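Long-range contacts in protein VMS1 (Saccharomyces cerevisiae, PDB 5WHG), which is an endonuclease that cleaves polypeptidyl-tRNAs downstream of ribosome-associated quality control, freeing incomplete polypeptides for degradation: residues 21-26 against 360-365; 163-168 against 176-181; 294-299 against 324-329; 210-215 against 314-319. All coordinates share one frame; numbering follows the deposited sequence.

Contact 1: 21-26 against 360-365; sequences DLYIFD and ELSYLK
Tyr-23 and Tyr-363 form a single beta bridge that fastens the loop before helix 29-34 to the chain just as it leaves helix 351-362, 340 residues further on. Two backbone bonds define it, both within 11° of linear at the hydrogen: Leu-364 N gives to Leu-22 O over 3.0 Å, and Ile-24 N gives to Ser-362 O over 2.8 Å. The tyrosine rings meet obliquely, their planes 59° apart, and Tyr-23 CD1 lies over one face of the Tyr-363 ring, 3.5 Å from CZ and displaced toward the rim. At the edge of the Tyr-23 ring, CE1 comes 3.3 Å from Ser-362 OG. Elsewhere in the contact, Ile-24 CG1 packs on Leu-364 CD2 at 3.6 Å. An alanine in place of Tyr-363 would probably leave Tyr-23 CD1 without the ring face it rests on and Lys-19 without its cation-pi partner. Two of the hydroxyls, Tyr-23 OH and Ser-362 OG, are bonded to His-225 O and Trp-358 O. The join therefore combines a register set by main-chain bonds with side chains that meet across it largely through carbon, the hydroxyls of Tyr-23 and Ser-362 being bonded to backbone oxygens outside the two segments.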
# COMPACT_ATOMS: atom_id res chain seq x y z
N ASP A 21 8.86 12.24 9.90
CA ASP A 21 8.08 13.39 9.46
C ASP A 21 7.73 13.32 7.97
O ASP A 21 7.35 14.35 7.39
CB ASP A 21 8.83 14.70 9.76
CG ASP A 21 9.36 14.78 11.20
OD1 ASP A 21 8.71 14.25 12.13
OD2 ASP A 21 10.43 15.40 11.39
N LEU A 22 7.86 12.15 7.36
CA LEU A 22 7.81 12.02 5.91
C LEU A 22 6.84 10.95 5.45
O LEU A 22 6.79 10.65 4.25
CB LEU A 22 9.22 11.72 5.36
CG LEU A 22 10.22 12.87 5.51
CD1 LEU A 22 11.62 12.46 5.08
CD2 LEU A 22 9.75 14.11 4.74
N TYR A 23 6.08 10.35 6.37
CA TYR A 23 5.10 9.35 5.98
C TYR A 23 3.97 10.01 5.20
O TYR A 23 3.27 10.88 5.72
CB TYR A 23 4.55 8.63 7.21
CG TYR A 23 3.70 7.43 6.88
CD1 TYR A 23 4.24 6.32 6.24
CD2 TYR A 23 2.35 7.40 7.21
CE1 TYR A 23 3.46 5.22 5.94
CE2 TYR A 23 1.57 6.30 6.91
CZ TYR A 23 2.13 5.22 6.28
OH TYR A 23 1.35 4.13 5.98
N ILE A 24 3.77 9.55 3.96
CA ILE A 24 2.84 10.19 3.05
C ILE A 24 1.41 10.25 3.58
O ILE A 24 0.65 11.15 3.20
CB ILE A 24 2.94 9.46 1.69
CG1 ILE A 24 4.28 9.78 1.04
CG2 ILE A 24 1.80 9.85 0.77
CD1 ILE A 24 4.70 8.78 0.00
N PHE A 25 1.02 9.35 4.49
CA PHE A 25 -0.35 9.33 5.00
C PHE A 25 -0.49 9.96 6.39
O PHE A 25 -1.52 9.77 7.04
CB PHE A 25 -0.87 7.90 5.01
CG PHE A 25 -0.86 7.25 3.65
CD1 PHE A 25 -1.62 7.77 2.61
CD2 PHE A 25 -0.07 6.13 3.41
CE1 PHE A 25 -1.61 7.19 1.36
CE2 PHE A 25 -0.06 5.54 2.16
CZ PHE A 25 -0.84 6.06 1.14
N ASP A 26 0.52 10.71 6.83
CA ASP A 26 0.54 11.27 8.17
C ASP A 26 1.47 12.49 8.22
O ASP A 26 2.21 12.68 9.19
CB ASP A 26 0.98 10.20 9.17
CG ASP A 26 0.71 10.58 10.62
OD1 ASP A 26 0.12 11.66 10.86
OD2 ASP A 26 1.10 9.79 11.51
N GLU A 360 9.16 1.62 1.39
CA GLU A 360 9.72 2.24 0.19
C GLU A 360 8.68 3.01 -0.62
O GLU A 360 9.04 3.96 -1.33
CB GLU A 360 10.37 1.16 -0.67
CG GLU A 360 10.94 1.65 -1.97
CD GLU A 360 11.94 2.76 -1.76
OE1 GLU A 360 11.87 3.76 -2.51
OE2 GLU A 360 12.77 2.64 -0.83
N LEU A 361 7.40 2.64 -0.57
CA LEU A 361 6.38 3.39 -1.30
C LEU A 361 5.76 4.53 -0.49
O LEU A 361 5.27 5.51 -1.08
CB LEU A 361 5.24 2.48 -1.76
CG LEU A 361 5.41 1.44 -2.88
CD1 LEU A 361 4.39 0.32 -2.69
CD2 LEU A 361 5.23 2.09 -4.24
N SER A 362 5.78 4.44 0.83
CA SER A 362 4.92 5.27 1.65
C SER A 362 5.65 6.41 2.35
O SER A 362 5.00 7.17 3.09
CB SER A 362 4.20 4.38 2.67
OG SER A 362 5.13 3.69 3.50
N TYR A 363 6.95 6.58 2.13
CA TYR A 363 7.71 7.69 2.71
C TYR A 363 8.29 8.55 1.59
O TYR A 363 8.80 8.02 0.60
CB TYR A 363 8.85 7.20 3.61
CG TYR A 363 8.37 6.64 4.93
CD1 TYR A 363 7.97 5.31 5.03
CD2 TYR A 363 8.34 7.44 6.08
CE1 TYR A 363 7.53 4.79 6.23
CE2 TYR A 363 7.90 6.92 7.29
CZ TYR A 363 7.49 5.59 7.36
OH TYR A 363 7.06 5.06 8.55
N LEU A 364 8.20 9.86 1.75
CA LEU A 364 8.81 10.74 0.76
C LEU A 364 10.32 10.51 0.74
O LEU A 364 10.92 10.12 1.74
CB LEU A 364 8.47 12.20 1.06
CG LEU A 364 7.01 12.63 0.98
CD1 LEU A 364 6.89 14.10 1.29
CD2 LEU A 364 6.38 12.31 -0.39
N LYS A 365 10.93 10.73 -0.42
CA LYS A 365 12.38 10.65 -0.55
C LYS A 365 12.97 12.03 -0.81
O LYS A 365 12.38 12.84 -1.54
CB LYS A 365 12.79 9.69 -1.67
CG LYS A 365 12.85 8.27 -1.23
CD LYS A 365 14.03 7.58 -1.86
CE LYS A 365 13.79 7.35 -3.32
NZ LYS A 365 12.67 6.40 -3.51

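Contact 2: 163-168 against 176-181; sequences IYFKSK and LAIYKS
Ile-163 and Ile-178 form one of the two hydrogen-bonded pairs in an antiparallel beta hairpin made of strands 162-166 and 176-179; Phe-165 with Leu-176 is the other, and Tyr-164 with Ala-177 is the non-hydrogen-bonded pair between them. The axes of strands 163-166 and 176-179 run at 154° to each other. Each hydrogen-bonded pair is closed by two bonds, among them Ile-163 N to Ile-178 O and Phe-165 N to Leu-176 O, both 2.8 Å. Packing is tight on the face that carries Ile-163, Phe-165 and Ile-178. With CG1 of Ile-178 anti to the backbone N (chi1 -177°), the other branch, CG2, turns to the partner strand and meets Phe-165 CE1 at the ring edge, 3.8 Å away. The same methyl lies 4.0 Å from Ile-163 CB, and the two isoleucines stand side by side, pointing the same way. Leu-195 of helix 191-198 covers both Phe-165 and Ile-178. The face of Tyr-164 and Ala-177 is looser: Ala-177 CB is met by one side of the Tyr-164 ring, CD1 at 4.0 Å and CE1 scarcely farther. The solvent side is the exposed end beyond Phe-165, where Ser-167 OG and Leu-176 CD1, 3.6 Å apart, make an isolated contact. At the other end Lys-180 crosses Ile-163 at about a right angle, its CG 3.5 Å from Ile-163 CG1, while its NZ is hydrogen-bonded to Ser-160 O.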
# COMPACT_ATOMS: atom_id res chain seq x y z
N ILE A 163 7.30 11.94 -8.71
CA ILE A 163 6.76 13.29 -8.76
C ILE A 163 7.46 14.07 -7.66
O ILE A 163 7.78 13.50 -6.60
CB ILE A 163 5.22 13.25 -8.57
CG1 ILE A 163 4.55 12.83 -9.88
CG2 ILE A 163 4.67 14.56 -8.06
CD1 ILE A 163 3.05 12.87 -9.83
N TYR A 164 7.76 15.35 -7.92
CA TYR A 164 8.64 16.15 -7.07
C TYR A 164 7.92 17.36 -6.49
O TYR A 164 7.07 17.97 -7.15
CB TYR A 164 9.86 16.64 -7.83
CG TYR A 164 10.62 15.55 -8.54
CD1 TYR A 164 11.54 14.78 -7.86
CD2 TYR A 164 10.42 15.30 -9.89
CE1 TYR A 164 12.24 13.77 -8.50
CE2 TYR A 164 11.11 14.30 -10.54
CZ TYR A 164 12.02 13.53 -9.83
OH TYR A 164 12.73 12.52 -10.46
N PHE A 165 8.28 17.70 -5.25
CA PHE A 165 7.85 18.93 -4.60
C PHE A 165 9.06 19.69 -4.07
O PHE A 165 10.14 19.13 -3.86
CB PHE A 165 6.85 18.65 -3.46
CG PHE A 165 5.63 17.91 -3.89
CD1 PHE A 165 5.61 16.51 -3.88
CD2 PHE A 165 4.50 18.59 -4.31
CE1 PHE A 165 4.48 15.81 -4.29
CE2 PHE A 165 3.36 17.89 -4.73
CZ PHE A 165 3.36 16.50 -4.71
N LYS A 166 8.87 20.99 -3.83
CA LYS A 166 9.92 21.84 -3.27
C LYS A 166 9.48 22.41 -1.92
O LYS A 166 8.28 22.60 -1.68
CB LYS A 166 10.27 22.99 -4.23
CG LYS A 166 10.42 22.58 -5.69
CD LYS A 166 11.07 23.69 -6.49
CE LYS A 166 10.28 24.08 -7.73
NZ LYS A 166 10.64 25.48 -8.21
N SER A 167 10.47 22.70 -1.05
CA SER A 167 10.21 23.19 0.31
C SER A 167 11.45 23.59 1.12
O SER A 167 11.81 24.77 1.15
CB SER A 167 9.41 22.15 1.10
OG SER A 167 9.97 20.88 0.89
N LYS A 168 12.10 22.62 1.79
CA LYS A 168 13.12 22.87 2.82
C LYS A 168 14.44 22.20 2.45
O LYS A 168 14.62 21.01 2.68
CB LYS A 168 12.65 22.36 4.19
CG LYS A 168 11.39 23.05 4.67
CD LYS A 168 11.11 22.84 6.14
CE LYS A 168 10.10 23.88 6.62
NZ LYS A 168 8.81 23.77 5.92
N LEU A 176 11.48 16.90 -2.48
CA LEU A 176 10.84 15.70 -1.97
C LEU A 176 10.18 14.94 -3.12
O LEU A 176 9.46 15.54 -3.93
CB LEU A 176 9.82 16.04 -0.89
CG LEU A 176 10.46 16.48 0.44
CD1 LEU A 176 9.51 17.32 1.27
CD2 LEU A 176 10.91 15.27 1.25
N ALA A 177 10.45 13.64 -3.19
CA ALA A 177 9.99 12.79 -4.28
C ALA A 177 9.00 11.76 -3.75
O ALA A 177 9.16 11.25 -2.64
CB ALA A 177 11.17 12.09 -4.96
N ILE A 178 7.97 11.47 -4.56
CA ILE A 178 6.95 10.47 -4.25
C ILE A 178 6.68 9.64 -5.50
O ILE A 178 6.70 10.17 -6.62
CB ILE A 178 5.66 11.14 -3.72
CG1 ILE A 178 4.62 10.09 -3.33
CG2 ILE A 178 5.06 12.05 -4.77
CD1 ILE A 178 3.40 10.70 -2.65
N TYR A 179 6.43 8.34 -5.33
CA TYR A 179 6.26 7.44 -6.48
C TYR A 179 4.96 7.71 -7.22
O TYR A 179 3.88 7.76 -6.61
CB TYR A 179 6.29 5.98 -6.03
CG TYR A 179 7.65 5.38 -5.86
CD1 TYR A 179 8.43 5.08 -6.96
CD2 TYR A 179 8.16 5.10 -4.61
CE1 TYR A 179 9.69 4.52 -6.83
CE2 TYR A 179 9.44 4.55 -4.45
CZ TYR A 179 10.20 4.26 -5.57
OH TYR A 179 11.46 3.70 -5.43
N LYS A 180 5.05 7.83 -8.55
CA LYS A 180 3.87 8.07 -9.38
C LYS A 180 2.85 6.95 -9.24
O LYS A 180 1.63 7.20 -9.31
CB LYS A 180 4.26 8.23 -10.85
CG LYS A 180 4.89 9.56 -11.19
CD LYS A 180 5.81 9.47 -12.41
CE LYS A 180 5.05 9.28 -13.70
NZ LYS A 180 5.94 9.48 -14.88
N SER A 181 3.32 5.71 -9.04
CA SER A 181 2.45 4.56 -8.87
C SER A 181 1.43 4.74 -7.75
O SER A 181 0.37 4.11 -7.78
CB SER A 181 3.29 3.32 -8.60
OG SER A 181 4.08 3.04 -9.73

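Contact 3: 294-299 against 324-329; sequences TDIQGV and KIFTDN
Ile-296 of helix 292-302 packs against Ile-325 and Phe-326, which belong to the turn that follows helix 320-323 in the VLRF1 domain. Followed outward, its CB already touches the second segment, 3.9 Å from Ile-325 CG2. The CG2 branch, anti to the backbone N, meets that same methyl, Ile-325 CG2, at 3.8 Å. It also reaches Phe-326 CE2 at 4.1 Å, approaching the ring obliquely. CG1 carries the other branch on to CD1, whose distance to Ile-325 CG2 is 4.1 Å. At this tip CD1 also lies against Val-213 of strand 207-214. The two isoleucines cross at about a right angle, and one methyl of Ile-325 serves CB, CG2 and CD1 of its partner. One residue on, Gln-297 stretches over the turn: its CG lies 3.9 Å from Ile-325 O, and its CD 3.8 Å from Asp-328 O. An alanine at Gln-297 would probably open a gap beside the turn and leave the carbonyl oxygens of Ile-325 and Asp-328 without the chain that now lies against them. The helix starts shortly after the unmodelled residues 259-289, which include Gln-267, the inferred active-site residue. The chemistry is thus divided: buried Ile-296, Ile-325 and Phe-326 meet through hydrocarbon, beside a polar side of partly exposed Gln-297 and Asp-328, where a salt bridge from Asp-328 OD2 to Lys-293 NZ adds a tie to the same helix.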
# COMPACT_ATOMS: atom_id res chain seq x y z
N THR A 294 -4.04 -22.32 -7.23
CA THR A 294 -5.26 -22.47 -6.44
C THR A 294 -5.06 -21.92 -5.03
O THR A 294 -5.93 -21.21 -4.51
CB THR A 294 -5.74 -23.93 -6.41
OG1 THR A 294 -4.74 -24.76 -5.84
CG2 THR A 294 -6.02 -24.43 -7.80
N ASP A 295 -3.92 -22.23 -4.40
CA ASP A 295 -3.56 -21.62 -3.11
C ASP A 295 -3.73 -20.10 -3.14
O ASP A 295 -4.29 -19.51 -2.21
CB ASP A 295 -2.12 -21.96 -2.73
CG ASP A 295 -1.95 -23.42 -2.33
OD1 ASP A 295 -2.80 -23.95 -1.59
OD2 ASP A 295 -0.96 -24.05 -2.77
N ILE A 296 -3.23 -19.45 -4.19
CA ILE A 296 -3.27 -17.99 -4.20
C ILE A 296 -4.68 -17.51 -4.51
O ILE A 296 -5.17 -16.56 -3.90
CB ILE A 296 -2.25 -17.42 -5.20
CG1 ILE A 296 -0.83 -17.53 -4.64
CG2 ILE A 296 -2.58 -15.96 -5.54
CD1 ILE A 296 0.27 -17.45 -5.70
N GLN A 297 -5.35 -18.17 -5.45
CA GLN A 297 -6.74 -17.82 -5.68
C GLN A 297 -7.58 -18.01 -4.42
O GLN A 297 -8.58 -17.31 -4.23
CB GLN A 297 -7.28 -18.63 -6.84
CG GLN A 297 -6.64 -18.15 -8.11
CD GLN A 297 -7.18 -18.80 -9.36
OE1 GLN A 297 -6.99 -18.27 -10.44
NE2 GLN A 297 -7.81 -19.97 -9.22
N GLY A 298 -7.16 -18.91 -3.53
CA GLY A 298 -7.83 -19.02 -2.24
C GLY A 298 -7.63 -17.81 -1.35
O GLY A 298 -8.57 -17.35 -0.69
N VAL A 299 -6.40 -17.28 -1.30
CA VAL A 299 -6.15 -16.07 -0.52
C VAL A 299 -6.93 -14.90 -1.10
O VAL A 299 -7.44 -14.06 -0.36
CB VAL A 299 -4.65 -15.75 -0.46
CG1 VAL A 299 -4.44 -14.44 0.30
CG2 VAL A 299 -3.87 -16.87 0.20
N LYS A 324 -0.44 -14.24 -14.45
CA LYS A 324 -1.76 -14.73 -14.79
C LYS A 324 -2.49 -15.31 -13.57
O LYS A 324 -3.72 -15.43 -13.62
CB LYS A 324 -1.64 -15.78 -15.90
CG LYS A 324 -2.94 -16.10 -16.62
CD LYS A 324 -2.78 -17.33 -17.50
CE LYS A 324 -4.12 -17.82 -18.03
NZ LYS A 324 -3.97 -18.99 -18.94
N ILE A 325 -1.78 -15.63 -12.49
CA ILE A 325 -2.43 -16.23 -11.32
C ILE A 325 -3.40 -15.25 -10.68
O ILE A 325 -4.40 -15.66 -10.07
CB ILE A 325 -1.39 -16.71 -10.29
CG1 ILE A 325 -0.45 -17.75 -10.90
CG2 ILE A 325 -2.06 -17.29 -9.05
CD1 ILE A 325 0.60 -18.22 -9.93
N PHE A 326 -3.16 -13.95 -10.81
CA PHE A 326 -3.94 -12.98 -10.06
C PHE A 326 -5.20 -12.53 -10.78
O PHE A 326 -6.05 -11.88 -10.15
CB PHE A 326 -3.06 -11.78 -9.71
CG PHE A 326 -1.97 -12.11 -8.75
CD1 PHE A 326 -0.76 -12.63 -9.20
CD2 PHE A 326 -2.17 -11.95 -7.39
CE1 PHE A 326 0.26 -12.98 -8.31
CE2 PHE A 326 -1.15 -12.28 -6.49
CZ PHE A 326 0.07 -12.80 -6.96
N THR A 327 -5.36 -12.87 -12.07
CA THR A 327 -6.49 -12.42 -12.88
C THR A 327 -7.20 -13.53 -13.63
O THR A 327 -8.32 -13.29 -14.11
CB THR A 327 -6.04 -11.38 -13.91
OG1 THR A 327 -5.02 -11.96 -14.75
CG2 THR A 327 -5.52 -10.12 -13.21
N ASP A 328 -6.59 -14.70 -13.78
CA ASP A 328 -7.22 -15.84 -14.43
C ASP A 328 -8.34 -16.38 -13.55
O ASP A 328 -8.10 -17.21 -12.67
CB ASP A 328 -6.15 -16.89 -14.71
CG ASP A 328 -6.70 -18.19 -15.27
OD1 ASP A 328 -7.92 -18.36 -15.44
OD2 ASP A 328 -5.86 -19.08 -15.53
N ASN A 329 -9.57 -15.89 -13.76
CA ASN A 329 -10.77 -16.47 -13.14
C ASN A 329 -10.75 -16.32 -11.61
O ASN A 329 -11.03 -17.26 -10.87
CB ASN A 329 -10.93 -17.94 -13.55
CG ASN A 329 -12.35 -18.42 -13.45
OD1 ASN A 329 -13.29 -17.66 -13.69
ND2 ASN A 329 -12.53 -19.69 -13.10

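Contact 4: 210-215 against 314-319; sequences LFMVGG and FIRARN
Arg-316, Phe-314 and Phe-211 are the residues most covered where strands 207-214 and 313-316 run side by side in parallel, their segment axes 8° apart, within the mixed sheet of the VLRF1 domain. Arg-316 contributes both backbone and side chain. Its N donates to Phe-211 O over 2.9 Å, and its O accepts from Val-213 N over 3.0 Å. CG stands anti to the backbone N (chi1 171°), and a bend at chi3 (70°) turns NE out of the line of the chain. The guanidinium has one face over Met-212 CB, offset toward the rim, while NH2 comes 4.0 Å from the selenium of this selenomethionine. Arg-316 NE has its hydrogen bond with Thr-346 OG1, so the group is held from outside the pair of strands as well. Phe-314 O receives Phe-211 N at 2.9 Å. The side chain of Phe-314 lies beside that of Leu-210, both pointing the same way, with Phe-314 CD2 to Leu-210 CD2 at 4.0 Å. Phe-211 keeps its CB near the carbonyl of Phe-314 while its ring leads off to Leu-300. Past the last bridge, Val-213 CG1 meets Ala-317 CB at 3.5 Å, and a water donates to Val-213 O and accepts from Asn-319 N. Strand 207-214 pairs antiparallel with 217-224 on its other edge, and 313-316 continues the sheet to 339-340. Helix 351-362 packs on the face of Met-212 and Phe-314; helix 292-302 packs on that of Phe-211, with Val-213 also against it.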
# COMPACT_ATOMS: atom_id res chain seq x y z
N LEU A 210 -0.70 -5.90 -1.14
CA LEU A 210 0.67 -6.18 -1.58
C LEU A 210 0.85 -7.67 -1.83
O LEU A 210 0.55 -8.49 -0.95
CB LEU A 210 1.70 -5.70 -0.55
CG LEU A 210 1.58 -4.29 0.05
CD1 LEU A 210 2.53 -4.13 1.25
CD2 LEU A 210 1.90 -3.25 -0.95
N PHE A 211 1.34 -8.02 -3.01
CA PHE A 211 1.50 -9.40 -3.47
C PHE A 211 2.83 -9.55 -4.19
O PHE A 211 3.13 -8.77 -5.10
CB PHE A 211 0.33 -9.79 -4.39
CG PHE A 211 -1.00 -9.88 -3.67
CD1 PHE A 211 -1.25 -10.91 -2.76
CD2 PHE A 211 -2.00 -8.94 -3.90
CE1 PHE A 211 -2.46 -11.00 -2.09
CE2 PHE A 211 -3.23 -9.02 -3.24
CZ PHE A 211 -3.46 -10.05 -2.33
N MSE A 212 3.62 -10.54 -3.78
CA MSE A 212 4.77 -10.98 -4.55
C MSE A 212 4.78 -12.49 -4.69
O MSE A 212 4.57 -13.20 -3.72
CB MSE A 212 6.07 -10.55 -3.88
CG MSE A 212 6.21 -9.09 -3.60
SE MSE A 212 7.80 -8.84 -2.48
CE MSE A 212 7.49 -6.99 -1.94
N VAL A 213 5.05 -12.99 -5.89
CA VAL A 213 5.16 -14.42 -6.14
C VAL A 213 6.39 -14.64 -6.99
O VAL A 213 6.78 -13.79 -7.79
CB VAL A 213 3.90 -15.01 -6.83
CG1 VAL A 213 3.71 -14.42 -8.20
CG2 VAL A 213 3.97 -16.51 -6.95
N GLY A 214 7.04 -15.78 -6.79
CA GLY A 214 8.15 -16.12 -7.64
C GLY A 214 8.96 -17.28 -7.11
O GLY A 214 9.24 -17.36 -5.91
N GLY A 215 9.35 -18.19 -8.00
CA GLY A 215 10.13 -19.33 -7.58
C GLY A 215 9.43 -20.22 -6.58
O GLY A 215 10.08 -20.81 -5.71
N PHE A 314 -0.62 -3.72 -5.45
CA PHE A 314 0.74 -3.88 -5.98
C PHE A 314 1.11 -5.36 -6.08
O PHE A 314 1.07 -6.08 -5.09
CB PHE A 314 1.76 -3.15 -5.11
CG PHE A 314 1.67 -1.65 -5.20
CD1 PHE A 314 2.06 -0.99 -6.37
CD2 PHE A 314 1.19 -0.89 -4.14
CE1 PHE A 314 1.96 0.40 -6.47
CE2 PHE A 314 1.09 0.49 -4.23
CZ PHE A 314 1.47 1.14 -5.40
N ILE A 315 1.50 -5.79 -7.28
CA ILE A 315 1.81 -7.19 -7.56
C ILE A 315 3.16 -7.28 -8.24
O ILE A 315 3.40 -6.59 -9.24
CB ILE A 315 0.75 -7.85 -8.46
CG1 ILE A 315 -0.65 -7.59 -7.92
CG2 ILE A 315 0.97 -9.37 -8.53
CD1 ILE A 315 -1.70 -8.48 -8.59
N ARG A 316 4.04 -8.14 -7.74
CA ARG A 316 5.23 -8.53 -8.49
C ARG A 316 5.12 -10.00 -8.88
O ARG A 316 5.06 -10.88 -8.02
CB ARG A 316 6.54 -8.32 -7.72
CG ARG A 316 7.67 -9.00 -8.54
CD ARG A 316 9.08 -8.58 -8.23
NE ARG A 316 9.56 -9.02 -6.91
CZ ARG A 316 9.63 -10.28 -6.48
NH1 ARG A 316 9.21 -11.31 -7.22
NH2 ARG A 316 10.10 -10.52 -5.27
N ALA A 317 5.13 -10.24 -10.19
CA ALA A 317 5.14 -11.60 -10.74
C ALA A 317 5.84 -11.53 -12.10
O ALA A 317 5.20 -11.27 -13.12
CB ALA A 317 3.73 -12.16 -10.87
N ARG A 318 7.17 -11.73 -12.10
CA ARG A 318 7.94 -11.63 -13.34
C ARG A 318 7.56 -12.73 -14.32
O ARG A 318 7.43 -12.48 -15.53
CB ARG A 318 9.43 -11.69 -13.05
CG ARG A 318 10.03 -10.45 -12.42
CD ARG A 318 11.34 -10.84 -11.77
NE ARG A 318 11.13 -11.98 -10.89
CZ ARG A 318 11.19 -11.92 -9.56
NH1 ARG A 318 11.49 -10.78 -8.96
NH2 ARG A 318 10.96 -13.02 -8.84
N ASN A 319 7.39 -13.96 -13.83
CA ASN A 319 6.90 -15.04 -14.67
C ASN A 319 5.52 -14.70 -15.24
O ASN A 319 4.65 -14.17 -14.54
CB ASN A 319 6.84 -16.34 -13.87
CG ASN A 319 7.15 -17.54 -14.71
OD1 ASN A 319 7.84 -17.44 -15.73
ND2 ASN A 319 6.64 -18.70 -14.30
O HOH W 1 7.50 -14.23 -10.94

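Overall arrangement
Contacts 1 and 4 are the more deeply buried, whereas contacts 2 and 3 each keep a partly open margin. Contact 1 closes a long loop that encloses the other three. It continues the small antiparallel sheet of contact 2, where Lys-365 O probably accepts from Ala-177 N, and Ile-24 packs on Ile-178. Contact 3, its centre about 12 Å from that of contact 4, packs on one face of the sheet that contact 4 belongs to: Phe-326 rests on Phe-211, Val-213 and Ile-315. Leu-361 bridges the two regions by touching Phe-314. Main-chain hydrogen bonds set the register in contacts 1, 2 and 4, whereas contact 3, helix against turn, relies mainly on side chains.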